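Local coordinates for mandelate racemase/muconate lactonizing enzyme/Enolase superfamily (Rhodobacter sphaeroides, PDB 2HZG), which is of undetermined function but belongs to the enolase superfamily, joining an N-terminal capping domain to a TIM-type barrel and carrying a bound sodium ion, at residues Y12-P16 with P334-A338; D340-I346 with L364-A370. All blocks are in the same frame, centred on the assembly; numbering follows the deposited sequence.

Interaction 1 of 2, residues Y12-P16 with P334-A338; sequences YLSMP and PQQLA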
# COMPACT_ATOMS: atom_id res chain seq x y z
N TYR A 12 -1.05 -21.70 -1.37
CA TYR A 12 -1.37 -21.11 -0.07
C TYR A 12 -1.02 -22.18 0.97
O TYR A 12 -1.66 -23.22 1.03
CB TYR A 12 -2.87 -20.76 -0.02
CG TYR A 12 -3.40 -19.99 1.20
CD1 TYR A 12 -2.64 -19.84 2.38
CD2 TYR A 12 -4.69 -19.46 1.19
CE1 TYR A 12 -3.16 -19.14 3.49
CE2 TYR A 12 -5.22 -18.77 2.28
CZ TYR A 12 -4.46 -18.61 3.43
OH TYR A 12 -5.01 -17.91 4.50
N LEU A 13 0.02 -21.94 1.76
CA LEU A 13 0.39 -22.89 2.80
C LEU A 13 0.06 -22.32 4.17
O LEU A 13 0.19 -21.12 4.38
CB LEU A 13 1.89 -23.22 2.73
CG LEU A 13 2.42 -23.79 1.41
CD1 LEU A 13 3.86 -24.25 1.61
CD2 LEU A 13 1.52 -24.93 0.91
N SER A 14 -0.33 -23.19 5.10
CA SER A 14 -0.59 -22.73 6.46
C SER A 14 -0.30 -23.82 7.49
O SER A 14 -0.57 -24.99 7.25
CB SER A 14 -2.06 -22.28 6.62
OG SER A 14 -2.30 -21.68 7.89
N MET A 15 0.25 -23.41 8.63
CA MET A 15 0.21 -24.20 9.87
C MET A 15 -1.25 -24.55 10.17
O MET A 15 -2.16 -23.79 9.78
CB MET A 15 0.79 -23.38 11.03
CG MET A 15 2.33 -23.20 11.00
SD MET A 15 3.25 -24.76 11.14
CE MET A 15 3.10 -25.04 12.90
N PRO A 16 -1.50 -25.70 10.85
CA PRO A 16 -2.88 -26.12 11.15
C PRO A 16 -3.63 -25.10 12.01
O PRO A 16 -4.84 -24.94 11.86
CB PRO A 16 -2.71 -27.46 11.90
CG PRO A 16 -1.31 -27.88 11.70
CD PRO A 16 -0.49 -26.66 11.34
N PRO A 334 11.50 -20.27 13.86
CA PRO A 334 10.36 -20.22 12.95
C PRO A 334 9.37 -21.38 13.18
O PRO A 334 9.76 -22.43 13.71
CB PRO A 334 11.01 -20.29 11.55
CG PRO A 334 12.28 -21.01 11.76
CD PRO A 334 12.75 -20.68 13.18
N GLN A 335 8.11 -21.18 12.78
CA GLN A 335 7.16 -22.28 12.75
C GLN A 335 7.66 -23.40 11.84
O GLN A 335 8.45 -23.17 10.94
CB GLN A 335 5.77 -21.83 12.28
CG GLN A 335 5.13 -20.77 13.15
CD GLN A 335 5.02 -21.17 14.60
OE1 GLN A 335 4.78 -22.34 14.93
NE2 GLN A 335 5.20 -20.21 15.49
N GLN A 336 7.20 -24.62 12.12
CA GLN A 336 7.61 -25.79 11.35
C GLN A 336 7.37 -25.61 9.85
O GLN A 336 8.16 -26.11 9.04
CB GLN A 336 6.87 -27.05 11.83
CG GLN A 336 7.54 -28.34 11.32
CD GLN A 336 8.93 -28.51 11.89
OE1 GLN A 336 9.14 -28.31 13.09
NE2 GLN A 336 9.89 -28.88 11.05
N LEU A 337 6.29 -24.91 9.49
CA LEU A 337 6.01 -24.65 8.08
C LEU A 337 7.23 -24.05 7.40
O LEU A 337 7.66 -24.56 6.37
CB LEU A 337 4.79 -23.72 7.89
CG LEU A 337 4.55 -23.15 6.47
CD1 LEU A 337 4.47 -24.23 5.38
CD2 LEU A 337 3.30 -22.25 6.46
N ALA A 338 7.78 -22.99 7.98
CA ALA A 338 8.93 -22.29 7.39
C ALA A 338 10.16 -23.18 7.24
O ALA A 338 10.85 -23.11 6.21
CB ALA A 338 9.27 -21.04 8.21
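The flat amide of Gln335 meets Met15 through its oxygen: Met15 CE approaches Gln335 OE1 to 3.8 Å, at the oxygen end of the amide, tilted somewhat off its plane and not over a face. At the other end of this amide, NE2 bonds to Asp23, which would limit rotation of the group. The Met15 chain crosses the Gln335 chain at about a right angle, with CG of Met15 packed on CB of Gln335. The second flat group is the Met15 peptide carbonyl, which Ser14 OG grips at 2.8 Å from Met15 O, in the carbonyl plane on a lone pair.

The bend at chi2 (-63°) brings Met15 SD to 3.5 Å from Leu337 N, and a second bend at chi3 swings CE toward Gln335 OE1. The bond from Leu337 N to the sulfur is a weak hydrogen bond, bent to 144° at the hydrogen. The same sulfur rests 3.7 Å from Leu337 CB, and the two side chains slide past each other in opposite directions. Leu337 has chi1 at 168°, which turns its branches toward the strand: CD1 packs on Leu13 CD1 at 3.8 Å, while CD2 lies over Ser14 CA at 3.9 Å. Tyr374, from helix 368-374, touches Leu13, Met15 and Leu337 as well, closing one flank of the apolar cluster.

Strand 5-14 is the first strand of the N-terminal capping domain, and helix 336-340 follows the last strand of the barrel, so the contact joins the two domains. Leu337 lies in the first helical turn, where an amide has no helical carbonyl to bond. The sulfur is a soft, mostly apolar acceptor there, suiting a joint held chiefly by packing and only weakly by polar bonding.

Interaction 2 of 2, residues D340-I346 with L364-A370; sequences DITGDHI and LQVAASA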
# COMPACT_ATOMS: atom_id res chain seq x y z
N ASP A 340 10.02 -26.46 6.90
CA ASP A 340 9.72 -27.57 5.97
C ASP A 340 9.66 -27.13 4.52
O ASP A 340 9.72 -27.98 3.61
CB ASP A 340 8.39 -28.22 6.32
CG ASP A 340 8.44 -29.02 7.62
OD1 ASP A 340 9.51 -29.04 8.28
OD2 ASP A 340 7.38 -29.60 7.98
N ILE A 341 9.54 -25.82 4.29
CA ILE A 341 9.35 -25.28 2.93
C ILE A 341 10.52 -25.61 1.99
O ILE A 341 10.31 -25.87 0.81
CB ILE A 341 9.02 -23.74 2.95
CG1 ILE A 341 7.51 -23.52 3.15
CG2 ILE A 341 9.51 -23.04 1.64
CD1 ILE A 341 7.11 -22.00 3.49
N THR A 342 11.74 -25.56 2.50
CA THR A 342 12.88 -25.96 1.68
C THR A 342 13.42 -27.31 2.15
O THR A 342 13.41 -27.62 3.37
CB THR A 342 14.01 -24.92 1.67
OG1 THR A 342 14.45 -24.67 3.01
CG2 THR A 342 13.54 -23.61 1.02
N GLY A 343 13.87 -28.12 1.19
CA GLY A 343 14.41 -29.46 1.49
C GLY A 343 15.81 -29.36 2.05
O GLY A 343 16.17 -30.08 2.98
N ASP A 344 16.60 -28.45 1.48
CA ASP A 344 17.88 -28.05 2.05
C ASP A 344 17.77 -26.67 2.70
O ASP A 344 16.75 -25.98 2.58
CB ASP A 344 19.01 -28.12 1.01
CG ASP A 344 18.63 -27.47 -0.35
OD1 ASP A 344 17.49 -26.96 -0.52
OD2 ASP A 344 19.50 -27.49 -1.25
N HIS A 345 18.82 -26.28 3.44
CA HIS A 345 18.80 -25.05 4.22
C HIS A 345 20.12 -24.33 4.10
O HIS A 345 21.11 -24.92 3.66
CB HIS A 345 18.48 -25.36 5.68
CG HIS A 345 17.11 -25.91 5.89
ND1 HIS A 345 16.84 -27.26 5.87
CD2 HIS A 345 15.92 -25.29 6.07
CE1 HIS A 345 15.54 -27.45 6.07
NE2 HIS A 345 14.96 -26.27 6.18
N ILE A 346 20.13 -23.05 4.47
CA ILE A 346 21.36 -22.30 4.50
C ILE A 346 22.10 -22.63 5.80
O ILE A 346 21.57 -22.41 6.90
CB ILE A 346 21.13 -20.75 4.39
CG1 ILE A 346 20.42 -20.41 3.05
CG2 ILE A 346 22.47 -20.01 4.55
CD1 ILE A 346 20.03 -18.94 2.88
N LEU A 364 18.24 -23.14 -3.32
CA LEU A 364 17.53 -24.05 -2.43
C LEU A 364 16.35 -24.65 -3.14
O LEU A 364 15.75 -24.03 -4.02
CB LEU A 364 17.05 -23.34 -1.15
CG LEU A 364 18.15 -22.73 -0.27
CD1 LEU A 364 17.56 -21.74 0.70
CD2 LEU A 364 18.99 -23.82 0.46
N GLN A 365 16.02 -25.88 -2.76
CA GLN A 365 14.94 -26.61 -3.39
C GLN A 365 13.70 -26.49 -2.52
O GLN A 365 13.76 -26.71 -1.29
CB GLN A 365 15.37 -28.08 -3.55
CG GLN A 365 14.58 -28.90 -4.57
CD GLN A 365 15.01 -28.67 -6.02
OE1 GLN A 365 14.36 -29.17 -6.93
NE2 GLN A 365 16.08 -27.89 -6.25
N VAL A 366 12.56 -26.15 -3.13
CA VAL A 366 11.29 -26.18 -2.41
C VAL A 366 10.88 -27.63 -2.24
O VAL A 366 10.96 -28.40 -3.20
CB VAL A 366 10.20 -25.29 -3.11
CG1 VAL A 366 8.80 -25.66 -2.67
CG2 VAL A 366 10.50 -23.83 -2.85
N ALA A 367 10.49 -28.01 -1.03
CA ALA A 367 10.12 -29.39 -0.75
C ALA A 367 8.66 -29.65 -1.10
O ALA A 367 7.75 -29.04 -0.53
CB ALA A 367 10.43 -29.74 0.72
N ALA A 368 8.42 -30.56 -2.04
CA ALA A 368 7.06 -30.98 -2.38
C ALA A 368 6.33 -31.58 -1.19
O ALA A 368 5.10 -31.49 -1.10
CB ALA A 368 7.08 -31.96 -3.54
N SER A 369 7.06 -32.21 -0.26
CA SER A 369 6.45 -32.65 1.02
C SER A 369 5.78 -31.51 1.84
O SER A 369 4.78 -31.75 2.52
CB SER A 369 7.48 -33.36 1.91
OG SER A 369 8.55 -32.51 2.24
N ALA A 370 6.34 -30.31 1.80
CA ALA A 370 5.72 -29.16 2.47
C ALA A 370 4.45 -28.76 1.78
O ALA A 370 3.42 -28.54 2.42
CB ALA A 370 6.70 -27.96 2.57
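Thr342 and Val366 lie side by side as a single antiparallel bridge, a non-hydrogen-bonded pair with a backbone bond on each flank. Ala367 N donates to Ile341 O at 2.8 Å, nearly straight at the hydrogen (170°) but arriving from above the carbonyl plane; Gly343 N reaches Gln365 O at 2.9 Å, close to the C=O axis. Both carbonyls also take a CA-H...O contact, the shorter being Thr342 CA to Gln365 O at 3.2 Å.

Where the backbone pairing stops, a side chain takes over. OD1 of Asp344 accepts Gln365 N at 2.9 Å on its syn lone pair, almost in line (175°). Its CG, tucked between backbone N and carbonyl carbon (chi1 46°), brings the carboxylate back to segment 364-370, where it also lies against Leu364 CD2. The other branch of Leu364 packs on Ile346, CD1 to CG1 at 3.9 Å. Asp340 O touches the methyls of Ala367 and Ala370, with Ala370 CB a tight 3.2 Å away.

Further out, Thr342 OG1 bonds to Asp344 O at 2.7 Å, which would steady the turn from which the carboxylate reaches across. His309 positions the next residues, bonding to Ile346 N through ND1 and meeting the His345 ring edge-to-face, while His345 NE2 bonds to Leu339 O. Tyr374 OH holds Asp340 OD2.

The contact ties the loop after helix 336-340 to the lead-in of helix 368-374. The carboxylate bond continues the pairing beyond the single bridge. Ala367, at the N-cap, has its own N-H held by Ile341 O, so the bridge ends where helix 368-374 begins.

From the N terminus, the chain runs along strand 5-14 of the capping domain, then through the remaining N-terminal part of that domain and the whole barrel before returning at 334-338, so interaction 1 closes a loop of 317 residues. Interaction 2 opens only afterwards and closes a short loop of 17 residues with no helix or strand. The two are in series, neither nested nor crossed. They touch where Leu13 CD1 meets Ile341 CG1 at 4.0 Å; Gln336 NE2 also bonds to Asp340 OD1 between them. Interaction 1 joins helix 336-340 to strand 5-14; interaction 2 joins the loop after that helix to the start of helix 368-374, with Ile341 and Val366 touching strand 27-35.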